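Local coordinates for RegF protein (Neisseria gonorrhoeae, PDB 4HOJ), which is a glutathione transferase homologue of the stringent starvation protein A family that binds glutathione, at the glutathione site. Sequence-based numbering; all coordinates share one arbitrary frame.

The glutathione site. Residues 12-14, 17, 36, 39, 50-53, 64-65, 100. With GSH (glutathione), chain B.
This is the glutathione-binding G-site of the GST fold, and polar anchors hold the tripeptide at both ends. At the gamma-glutamyl end, the carboxylate oxygen O11 of GSH takes a bond from the backbone N of Ser65 (2.9 Å). Its partner GSH O12 accepts a hydrogen bond from the hydroxyl OG of Ser65 (2.8 Å). That hydroxyl is turned between the backbone N and the carbonyl carbon, chi1 64°. The Ser65 N lies at the start of helix 65-75, whose dipole may help to hold the negative charge. The alpha-amino N1 of GSH meets Glu64 OE1 (2.7 Å), coming from above the carboxylate plane. Glu64 gets there by a chain bent at chi2, 64°. Arg17 forms a second shell. In its guanidinium plane, NH1 donates to Glu100 OE1, while NH2 pairs with the syn lone pair of Glu100 OE2. This end-on pair holds the guanidinium, whose NH1 also donates to Ser65 OG and probably helps to orient that hydroxyl. Waters also link GSH O12 to Glu100, O11 to Pro53 O and N1 to Gln51 OE1.

In the middle, the Val52 backbone bonds the cysteinyl part in both directions. Its N donates to GSH O2, and Val52 O accepts from GSH N2 (2.8 Å), almost along the C=O axis. Pro53 follows a cis peptide, the conserved cis-proline of this fold. At the glycine end, the extended Lys39 reaches tip-first, with a salt bridge from Lys39 NZ to GSH O32 (2.7 Å); Asn50 O steadies the same NZ. Gln51 NE2 hydrogen-bonds GSH O31 (3.0 Å), with the carboxylate oxygen in its amide plane.

Packing then closes around the chain. Phe14 turns one ring face to GSH CB1, 3.8 Å from the centroid, off toward the rim. Gln51 runs alongside the backbone of GSH. Ile36 CG2 faces GSH O2. Cys12 SG, anti to the backbone N (chi1 172°), faces GSH SG2; glutathione is known to attach covalently to this cysteine.

The thioredoxin-like N-terminal part binds most of the ligand. Cys12 sits just ahead of helix 13-25, which carries Phe14 and Arg17. Glu100 comes from helix 86-102 of the helical C-terminal part and supports Arg17.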
ATOM      1  N   CYS A  12     -19.183   1.518  -7.432  1.00  8.04           N
ATOM      2  CA  CYS A  12     -17.735   1.530  -7.319  1.00  7.37           C
ATOM      3  C   CYS A  12     -17.247   0.322  -6.506  1.00  6.71           C
ATOM      4  O   CYS A  12     -17.610   0.217  -5.322  1.00  7.39           O
ATOM      5  CB  CYS A  12     -17.323   2.836  -6.618  1.00  6.95           C
ATOM      6  SG  CYS A  12     -15.579   2.926  -6.198  1.00 10.13           S
ATOM      7  N   PRO A  13     -16.389  -0.518  -7.098  1.00  7.13           N
ATOM      8  CA  PRO A  13     -15.937  -1.695  -6.325  1.00  6.56           C
ATOM      9  C   PRO A  13     -15.095  -1.309  -5.116  1.00  6.89           C
ATOM     10  O   PRO A  13     -15.038  -2.074  -4.146  1.00  8.03           O
ATOM     11  CB  PRO A  13     -15.150  -2.549  -7.363  1.00  7.53           C
ATOM     12  CG  PRO A  13     -14.734  -1.515  -8.463  1.00  8.19           C
ATOM     13  CD  PRO A  13     -15.917  -0.507  -8.498  1.00  8.04           C
ATOM     14  N   PHE A  14     -14.394  -0.178  -5.169  1.00  6.99           N
ATOM     15  CA  PHE A  14     -13.542   0.237  -4.058  1.00  7.44           C
ATOM     16  C   PHE A  14     -14.365   0.745  -2.932  1.00  7.02           C
ATOM     17  O   PHE A  14     -14.117   0.401  -1.768  1.00  8.49           O
ATOM     18  CB  PHE A  14     -12.503   1.264  -4.550  1.00  8.17           C
ATOM     19  CG  PHE A  14     -11.646   0.719  -5.660  1.00  7.30           C
ATOM     20  CD1 PHE A  14     -10.651  -0.191  -5.366  1.00  7.71           C
ATOM     21  CD2 PHE A  14     -11.884   1.042  -6.959  1.00  7.79           C
ATOM     22  CE1 PHE A  14      -9.858  -0.714  -6.357  1.00 10.72           C
ATOM     23  CE2 PHE A  14     -11.126   0.480  -7.998  1.00  8.95           C
ATOM     24  CZ  PHE A  14     -10.104  -0.409  -7.686  1.00  9.47           C
ATOM     25  N   ARG A  17     -15.890  -2.230  -1.068  1.00  6.28           N
ATOM     26  CA  ARG A  17     -15.052  -2.856  -0.035  1.00  6.75           C
ATOM     27  C   ARG A  17     -15.342  -2.203   1.301  1.00  6.42           C
ATOM     28  O   ARG A  17     -15.477  -2.894   2.330  1.00  8.40           O
ATOM     29  CB  ARG A  17     -13.535  -2.651  -0.293  1.00  7.74           C
ATOM     30  CG  ARG A  17     -12.986  -3.251  -1.528  1.00  6.47           C
ATOM     31  CD  ARG A  17     -11.521  -2.810  -1.663  1.00  7.59           C
ATOM     32  NE  ARG A  17     -10.786  -3.630  -2.631  1.00  7.95           N
ATOM     33  CZ  ARG A  17      -9.562  -3.293  -3.052  1.00  7.07           C
ATOM     34  NH1 ARG A  17      -9.023  -2.090  -2.765  1.00  8.11           N
ATOM     35  NH2 ARG A  17      -8.946  -4.160  -3.831  1.00  8.76           N
ATOM     36  N   ILE A  36     -20.072   9.626  -9.736  1.00 11.19           N
ATOM     37  CA  ILE A  36     -18.732   9.898 -10.234  1.00 12.66           C
ATOM     38  C   ILE A  36     -18.775  10.727 -11.518  1.00 14.26           C
ATOM     39  O   ILE A  36     -17.755  11.259 -11.932  1.00 14.64           O
ATOM     40  CB  ILE A  36     -17.913   8.625 -10.425  1.00 13.91           C
ATOM     41  CG1 ILE A  36     -18.544   7.721 -11.463  1.00 18.48           C
ATOM     42  CG2 ILE A  36     -17.730   7.910  -9.097  1.00 18.74           C
ATOM     43  CD1 ILE A  36     -17.762   6.426 -11.608  1.00 29.77           C
ATOM     44  N   LYS A  39     -19.236  14.942  -9.792  1.00 15.37           N
ATOM     45  CA  LYS A  39     -18.629  14.990  -8.464  1.00 15.16           C
ATOM     46  C   LYS A  39     -18.778  16.356  -7.810  1.00 14.73           C
ATOM     47  O   LYS A  39     -18.700  17.392  -8.480  1.00 17.75           O
ATOM     48  CB  LYS A  39     -17.144  14.702  -8.557  1.00 14.46           C
ATOM     49  CG  LYS A  39     -16.850  13.362  -9.092  1.00 13.30           C
ATOM     50  CD  LYS A  39     -15.327  13.399  -9.486  1.00 16.26           C
ATOM     51  CE  LYS A  39     -14.894  12.090 -10.044  1.00 15.76           C
ATOM     52  NZ  LYS A  39     -13.475  12.322 -10.548  1.00 17.30           N
ATOM     53  N   ASN A  50      -9.430  12.977  -6.246  1.00 10.58           N
ATOM     54  CA  ASN A  50     -10.815  13.244  -6.699  1.00  9.27           C
ATOM     55  C   ASN A  50     -11.618  11.979  -7.020  1.00 11.20           C
ATOM     56  O   ASN A  50     -12.260  11.869  -8.069  1.00 11.40           O
ATOM     57  CB  ASN A  50     -10.788  14.158  -7.901  1.00 10.23           C
ATOM     58  CG  ASN A  50     -12.110  14.846  -8.147  1.00 13.83           C
ATOM     59  OD1 ASN A  50     -12.928  15.009  -7.246  1.00 13.47           O
ATOM     60  ND2 ASN A  50     -12.272  15.342  -9.361  1.00 12.61           N
ATOM     61  N   GLN A  51     -11.523  10.995  -6.130  1.00  9.19           N
ATOM     62  CA  GLN A  51     -12.152   9.694  -6.249  1.00  9.27           C
ATOM     63  C   GLN A  51     -12.898   9.352  -4.961  1.00  9.27           C
ATOM     64  O   GLN A  51     -12.639   9.864  -3.870  1.00  9.36           O
ATOM     65  CB  GLN A  51     -11.110   8.604  -6.471  1.00  9.79           C
ATOM     66  CG  GLN A  51     -10.417   8.738  -7.805  1.00 10.93           C
ATOM     67  CD  GLN A  51      -9.391   7.652  -8.001  1.00 12.34           C
ATOM     68  OE1 GLN A  51      -8.752   7.205  -7.041  1.00 11.73           O
ATOM     69  NE2 GLN A  51      -9.243   7.179  -9.243  1.00 18.35           N
ATOM     70  N   VAL A  52     -13.843   8.414  -5.138  1.00  9.65           N
ATOM     71  CA  VAL A  52     -14.412   7.688  -4.002  1.00  9.30           C
ATOM     72  C   VAL A  52     -13.745   6.315  -3.901  1.00  7.55           C
ATOM     73  O   VAL A  52     -13.245   5.796  -4.900  1.00  9.00           O
ATOM     74  CB  VAL A  52     -15.961   7.509  -4.158  1.00  7.89           C
ATOM     75  CG1 VAL A  52     -16.595   8.861  -4.004  1.00 11.69           C
ATOM     76  CG2 VAL A  52     -16.303   6.844  -5.498  1.00 10.41           C
ATOM     77  N   PRO A  53     -13.705   5.721  -2.707  1.00  7.09           N
ATOM     78  CA  PRO A  53     -14.324   6.211  -1.478  1.00  7.52           C
ATOM     79  C   PRO A  53     -13.461   7.175  -0.693  1.00  7.35           C
ATOM     80  O   PRO A  53     -12.200   7.248  -0.826  1.00  8.67           O
ATOM     81  CB  PRO A  53     -14.471   4.938  -0.639  1.00  8.53           C
ATOM     82  CG  PRO A  53     -13.294   4.034  -1.120  1.00  8.22           C
ATOM     83  CD  PRO A  53     -13.294   4.308  -2.631  1.00  7.79           C
ATOM     84  N   GLU A  64      -8.333   6.055  -0.205  1.00  7.89           N
ATOM     85  CA  GLU A  64      -7.741   4.762  -0.531  1.00  7.76           C
ATOM     86  C   GLU A  64      -8.419   3.672   0.270  1.00  7.26           C
ATOM     87  O   GLU A  64      -8.249   3.508   1.493  1.00  8.75           O
ATOM     88  CB  GLU A  64      -6.232   4.772  -0.259  1.00  9.09           C
ATOM     89  CG  GLU A  64      -5.512   3.546  -0.808  1.00 11.59           C
ATOM     90  CD  GLU A  64      -5.542   3.409  -2.312  1.00 12.97           C
ATOM     91  OE1 GLU A  64      -5.943   4.345  -3.008  1.00 10.09           O
ATOM     92  OE2 GLU A  64      -5.032   2.350  -2.766  1.00 15.19           O
ATOM     93  N   SER A  65      -9.263   2.911  -0.434  1.00  8.25           N
ATOM     94  CA  SER A  65     -10.137   1.915   0.201  1.00  7.71           C
ATOM     95  C   SER A  65      -9.444   0.988   1.186  1.00  7.22           C
ATOM     96  O   SER A  65      -9.991   0.795   2.296  1.00  8.16           O
ATOM     97  CB  SER A  65     -10.899   1.137  -0.887  1.00  7.09           C
ATOM     98  OG  SER A  65     -10.026   0.371  -1.733  1.00  8.71           O
ATOM     99  N   GLU A 100      -3.644  -5.397  -5.422  1.00  9.46           N
ATOM    100  CA  GLU A 100      -3.765  -4.045  -5.918  1.00 10.35           C
ATOM    101  C   GLU A 100      -2.989  -3.880  -7.159  1.00 10.48           C
ATOM    102  O   GLU A 100      -3.426  -3.218  -8.114  1.00 13.55           O
ATOM    103  CB  GLU A 100      -3.358  -2.934  -4.903  1.00 13.88           C
ATOM    104  CG  GLU A 100      -4.349  -2.479  -3.795  1.00 15.75           C
ATOM    105  CD  GLU A 100      -5.916  -2.445  -4.091  1.00 13.00           C
ATOM    106  OE1 GLU A 100      -6.626  -1.401  -4.040  1.00 19.40           O
ATOM    107  OE2 GLU A 100      -6.359  -3.501  -4.299  1.00 14.13           O
TER
HETATM  108  N1  GSH B 302      -7.090   3.296  -5.267  1.00  8.53           N
HETATM  109  CA1 GSH B 302      -8.487   3.764  -5.034  1.00  7.63           C
HETATM  110  C1  GSH B 302      -9.063   3.082  -3.849  1.00  8.54           C
HETATM  111  O11 GSH B 302      -9.900   3.679  -3.125  1.00  7.72           O
HETATM  112  O12 GSH B 302      -8.709   1.908  -3.635  1.00  8.37           O
HETATM  113  CB1 GSH B 302      -9.341   3.627  -6.303  1.00  7.95           C
HETATM  114  CG1 GSH B 302     -10.701   4.326  -6.198  1.00  8.15           C
HETATM  115  CD1 GSH B 302     -11.330   4.462  -7.571  1.00  8.69           C
HETATM  116  OE1 GSH B 302     -10.834   4.034  -8.589  1.00 10.33           O
HETATM  117  N2  GSH B 302     -12.570   5.079  -7.518  1.00  9.21           N
HETATM  118  CA2 GSH B 302     -13.279   5.315  -8.776  1.00  8.37           C
HETATM  119  C2  GSH B 302     -13.425   6.811  -8.902  1.00  9.32           C
HETATM  120  O2  GSH B 302     -13.685   7.609  -8.017  1.00  9.35           O
HETATM  121  CB2 GSH B 302     -14.657   4.749  -8.841  1.00  8.66           C
HETATM  122  SG2 GSH B 302     -14.732   3.000  -8.571  1.00 15.37           S
HETATM  123  N3  GSH B 302     -13.354   7.274 -10.282  1.00 13.15           N
HETATM  124  CA3 GSH B 302     -13.472   8.685 -10.603  1.00 15.15           C
HETATM  125  C3  GSH B 302     -12.178   9.110 -11.224  1.00 22.53           C
HETATM  126  O31 GSH B 302     -11.109   8.410 -11.278  1.00 21.09           O
HETATM  127  O32 GSH B 302     -12.178  10.268 -11.699  1.00 25.27           O
HETATM  128  O   HOH W   1     -10.197   6.354  -2.461  1.00  8.51           O
HETATM  129  O   HOH W   2      -6.826   0.383  -1.744  1.00 11.24           O
HETATM  130  O   HOH W   3      -6.497   5.476  -7.102  1.00 14.98           O